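Local coordinates for protein fatty acid biosynthesis transcriptional regulator (PDB 6JBX) that binds operator DNA as a MarR-family repressor and, with acyl-ACP as co-repressor, represses the pneumococcal fatty acid synthesis pathway, at a contact of chain A with DNA and the interface of chains A and B. Sequence-based numbering; all coordinates share one arbitrary frame. Chains: chain A/B, Fatty acid biosynthesis transcriptional regulator.

Contact 1: a contact of chain A with DNA. Residues chain A 71-72, 75, 79. With nucleotides of chain C.
A:Thr75 and A:Asn79 of helix 71-84, the recognition helix of the MarR-type winged helix-turn-helix, hold two successive phosphates of DNA chain C, while A:Leu71 and A:Gly72 at the start of the helix meet thymine methyls in the major groove. The hydroxyl OG1 of A:Thr75 donates to phosphate oxygen OP2 of DT6 at 2.9 Å. OG1 stands anti to the carbonyl carbon (chi1 -68°), which turns the hydroxyl to the DT6 phosphate; a weak, longer approach to the carbonyl O of A:Leu71, one turn back, can at most compete for the same hydrogen. The methyl CG2 of the same threonine lies 3.7 Å from C7, the methyl of DT7, so this branched residue serves backbone and base together. One turn further on, the amide nitrogen ND2 of A:Asn79 donates to OP2 of DT7 at 3.0 Å. That bond is fairly straight, 156° at the hydrogen, and the oxygen lies close to the amide plane. Both donors are neutral, so the phosphate charge is met here by their dipoles. No aromatic side chain stacks on the paired thymines in this patch, and their methyls are met by aliphatic carbon instead. A:Leu71 brings its branch carbon CG to 3.6 Å from C7 of DT6, with CB and CD2 also near that methyl, a contact that could favour thymine, since cytosine lacks the methyl. A:Gly72 has no side chain to hold the helix away from the groove, and its CA comes within 3.5 Å of the base carbonyl O4 of DT7.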
loop_
_atom_site.group_PDB
_atom_site.type_symbol
_atom_site.label_atom_id
_atom_site.label_comp_id
_atom_site.label_asym_id
_atom_site.label_seq_id
_atom_site.Cartn_x
_atom_site.Cartn_y
_atom_site.Cartn_z
ATOM N N LEU A 71 1.405 13.126 -16.284
ATOM C CA LEU A 71 2.119 14.356 -16.030
ATOM C C LEU A 71 1.169 15.396 -15.423
ATOM O O LEU A 71 1.595 16.132 -14.546
ATOM C CB LEU A 71 2.737 14.883 -17.330
ATOM C CG LEU A 71 3.875 15.888 -17.156
ATOM C CD1 LEU A 71 4.921 15.382 -16.179
ATOM C CD2 LEU A 71 4.531 16.195 -18.493
ATOM N N GLY A 72 -0.078 15.460 -15.913
ATOM C CA GLY A 72 -1.123 16.356 -15.351
ATOM C C GLY A 72 -1.253 16.197 -13.836
ATOM O O GLY A 72 -1.275 17.174 -13.101
ATOM N N THR A 75 1.711 17.648 -12.144
ATOM C CA THR A 75 1.685 19.119 -12.165
ATOM C C THR A 75 0.796 19.643 -11.032
ATOM O O THR A 75 1.159 20.609 -10.370
ATOM C CB THR A 75 1.239 19.669 -13.523
ATOM O OG1 THR A 75 2.283 19.355 -14.451
ATOM C CG2 THR A 75 0.982 21.165 -13.493
ATOM N N ASN A 79 1.902 21.970 -7.907
ATOM C CA ASN A 79 1.258 23.269 -7.638
ATOM C C ASN A 79 0.885 23.363 -6.155
ATOM O O ASN A 79 1.163 24.382 -5.522
ATOM C CB ASN A 79 -0.007 23.495 -8.483
ATOM C CG ASN A 79 0.266 23.766 -9.950
ATOM O OD1 ASN A 79 1.417 23.966 -10.340
ATOM N ND2 ASN A 79 -0.790 23.779 -10.760
ATOM P P DT C 6 4.557 22.687 -14.849
ATOM O OP1 DT C 6 5.021 23.850 -14.084
ATOM O OP2 DT C 6 4.375 21.339 -14.258
ATOM O "O5'" DT C 6 3.182 23.127 -15.513
ATOM C "C5'" DT C 6 3.115 24.337 -16.259
ATOM C "C4'" DT C 6 1.739 24.423 -16.858
ATOM O "O4'" DT C 6 1.538 23.310 -17.741
ATOM C "C3'" DT C 6 0.615 24.329 -15.825
ATOM O "O3'" DT C 6 0.056 25.622 -15.737
ATOM C "C2'" DT C 6 -0.381 23.355 -16.429
ATOM C "C1'" DT C 6 0.150 23.137 -17.845
ATOM N N1 DT C 6 -0.077 21.805 -18.380
ATOM C C2 DT C 6 -1.066 21.655 -19.322
ATOM O O2 DT C 6 -1.758 22.579 -19.710
ATOM N N3 DT C 6 -1.218 20.375 -19.793
ATOM C C4 DT C 6 -0.490 19.265 -19.426
ATOM O O4 DT C 6 -0.742 18.175 -19.930
ATOM C C5 DT C 6 0.504 19.489 -18.406
ATOM C C7 DT C 6 1.325 18.334 -17.936
ATOM C C6 DT C 6 0.673 20.736 -17.953
ATOM P P DT C 7 -1.070 25.941 -14.659
ATOM O OP1 DT C 7 -1.082 27.404 -14.478
ATOM O OP2 DT C 7 -0.861 25.024 -13.520
ATOM O "O5'" DT C 7 -2.415 25.615 -15.439
ATOM C "C5'" DT C 7 -2.665 26.297 -16.669
ATOM C "C4'" DT C 7 -3.885 25.701 -17.318
ATOM O "O4'" DT C 7 -3.603 24.339 -17.685
ATOM C "C3'" DT C 7 -5.112 25.652 -16.402
ATOM O "O3'" DT C 7 -6.111 26.506 -16.973
ATOM C "C2'" DT C 7 -5.492 24.176 -16.350
ATOM C "C1'" DT C 7 -4.797 23.583 -17.553
ATOM N N1 DT C 7 -4.413 22.167 -17.467
ATOM C C2 DT C 7 -4.928 21.268 -18.371
ATOM O O2 DT C 7 -5.786 21.559 -19.189
ATOM N N3 DT C 7 -4.450 19.992 -18.237
ATOM C C4 DT C 7 -3.471 19.554 -17.371
ATOM O O4 DT C 7 -3.137 18.373 -17.377
ATOM C C5 DT C 7 -2.974 20.550 -16.452
ATOM C C7 DT C 7 -1.969 20.153 -15.416
ATOM C C6 DT C 7 -3.441 21.795 -16.566
#

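Contact 2: the interface of chains A and B. Residues chain A 141-142, 145; chain B 17, 20-21, 24.
Helix 131-150 of chain A packs against helix 11-34 of chain B in the helical dimerisation region typical of MarR-family proteins, and the two tyrosines A:Tyr145 and B:Tyr17 meet there edge-to-face. Their ring planes are 68° apart and the centroids 5.5 Å. The rim of B:Tyr17, at CD1 and CE1, points at A:Tyr145, with CD1 3.8 Å from CG; seen from B:Tyr17, that CG lies in its own ring plane. A:Tyr145 has CG anti to its backbone nitrogen (chi1 168°), a torsion that lays the ring across the partner helix, between B:Tyr17 and B:Asn24, with B:Ser20 by its CD1-CE1 side. There CE1 of A:Tyr145 rests 3.5 Å from CB of B:Ser20, a side chain small enough to admit a broad ring. The amide of B:Asn24 lies on the other side of the ring plane from B:Tyr17, outward of CD1 and CE1, its plane turned 25° from the ring, and touches lightly through ND2. On one face of B:Tyr17, toward the rim, sits the methyl CG2 of A:Thr142, 3.7 Å from CZ; threonine suits the spot because it offers a compact methyl to an aromatic face. B:Ile21 extends its longer branch against the backbone of A:Tyr145, CG1 lying 3.8 Å from CA. Beyond it, CD1 reaches CD2 of A:Leu141 at 3.9 Å, the two aliphatic chains crossing at about a right angle.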
loop_
_atom_site.group_PDB
_atom_site.type_symbol
_atom_site.label_atom_id
_atom_site.label_comp_id
_atom_site.label_asym_id
_atom_site.label_seq_id
_atom_site.Cartn_x
_atom_site.Cartn_y
_atom_site.Cartn_z
ATOM N N LEU A 141 14.470 -10.355 -0.812
ATOM C CA LEU A 141 13.717 -9.206 -1.302
ATOM C C LEU A 141 14.024 -8.951 -2.783
ATOM O O LEU A 141 13.110 -8.655 -3.579
ATOM C CB LEU A 141 14.040 -7.967 -0.471
ATOM C CG LEU A 141 13.425 -7.913 0.922
ATOM C CD1 LEU A 141 14.022 -6.752 1.703
ATOM C CD2 LEU A 141 11.908 -7.800 0.898
ATOM N N THR A 142 15.285 -9.030 -3.162
ATOM C CA THR A 142 15.651 -8.807 -4.574
ATOM C C THR A 142 15.012 -9.880 -5.459
ATOM O O THR A 142 14.575 -9.584 -6.553
ATOM C CB THR A 142 17.171 -8.783 -4.776
ATOM O OG1 THR A 142 17.586 -10.084 -4.395
ATOM C CG2 THR A 142 17.858 -7.737 -3.935
ATOM N N TYR A 145 11.238 -9.078 -5.563
ATOM C CA TYR A 145 11.150 -7.924 -6.435
ATOM C C TYR A 145 11.218 -8.345 -7.902
ATOM O O TYR A 145 10.419 -7.870 -8.729
ATOM C CB TYR A 145 12.277 -6.923 -6.199
ATOM C CG TYR A 145 12.349 -5.888 -7.288
ATOM C CD1 TYR A 145 11.405 -4.881 -7.387
ATOM C CD2 TYR A 145 13.353 -5.934 -8.232
ATOM C CE1 TYR A 145 11.464 -3.938 -8.398
ATOM C CE2 TYR A 145 13.430 -5.000 -9.245
ATOM C CZ TYR A 145 12.478 -4.001 -9.336
ATOM O OH TYR A 145 12.535 -3.085 -10.349
ATOM N N TYR B 17 13.360 -1.585 -2.088
ATOM C CA TYR B 17 12.804 -2.855 -2.561
ATOM C C TYR B 17 11.378 -3.047 -2.019
ATOM O O TYR B 17 10.506 -3.465 -2.761
ATOM C CB TYR B 17 13.708 -4.036 -2.207
ATOM C CG TYR B 17 14.842 -4.185 -3.181
ATOM C CD1 TYR B 17 14.610 -4.491 -4.512
ATOM C CD2 TYR B 17 16.145 -3.924 -2.794
ATOM C CE1 TYR B 17 15.649 -4.550 -5.428
ATOM C CE2 TYR B 17 17.194 -3.986 -3.692
ATOM C CZ TYR B 17 16.945 -4.296 -5.014
ATOM O OH TYR B 17 17.995 -4.345 -5.873
ATOM N N SER B 20 9.074 -0.844 -4.057
ATOM C CA SER B 20 8.852 -1.365 -5.433
ATOM C C SER B 20 7.995 -2.640 -5.394
ATOM O O SER B 20 7.161 -2.870 -6.252
ATOM C CB SER B 20 10.158 -1.639 -6.106
ATOM O OG SER B 20 11.018 -0.523 -5.974
ATOM N N ILE B 21 8.210 -3.479 -4.398
ATOM C CA ILE B 21 7.455 -4.701 -4.311
ATOM C C ILE B 21 5.995 -4.327 -4.088
ATOM O O ILE B 21 5.128 -4.809 -4.799
ATOM C CB ILE B 21 7.997 -5.599 -3.188
ATOM C CG1 ILE B 21 9.346 -6.197 -3.594
ATOM C CG2 ILE B 21 7.001 -6.685 -2.813
ATOM C CD1 ILE B 21 10.152 -6.749 -2.435
ATOM N N ASN B 24 4.533 -2.951 -7.223
ATOM C CA ASN B 24 4.297 -3.974 -8.234
ATOM C C ASN B 24 3.065 -4.808 -7.875
ATOM O O ASN B 24 2.293 -5.207 -8.754
ATOM C CB ASN B 24 5.492 -4.911 -8.407
ATOM C CG ASN B 24 6.632 -4.237 -9.131
ATOM O OD1 ASN B 24 6.450 -3.139 -9.641
ATOM N ND2 ASN B 24 7.795 -4.870 -9.147
#

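The centres of the C-alpha atoms of contact 1 and contact 2 lie about 27 Å apart, and they share no residue or helix: the first uses helix 71-84 of chain A, the second helix 131-150 of chain A with helix 11-34 of chain B. This is the usual division of labour in MarR regulators, with a winged helix-turn-helix reading the DNA and terminal helices joining the subunits. By fastening the chains together, contact 2 would help set the spacing of the two recognition helices, and changes relayed through the dimerisation helices could therefore influence how well contact 1 fits the operator.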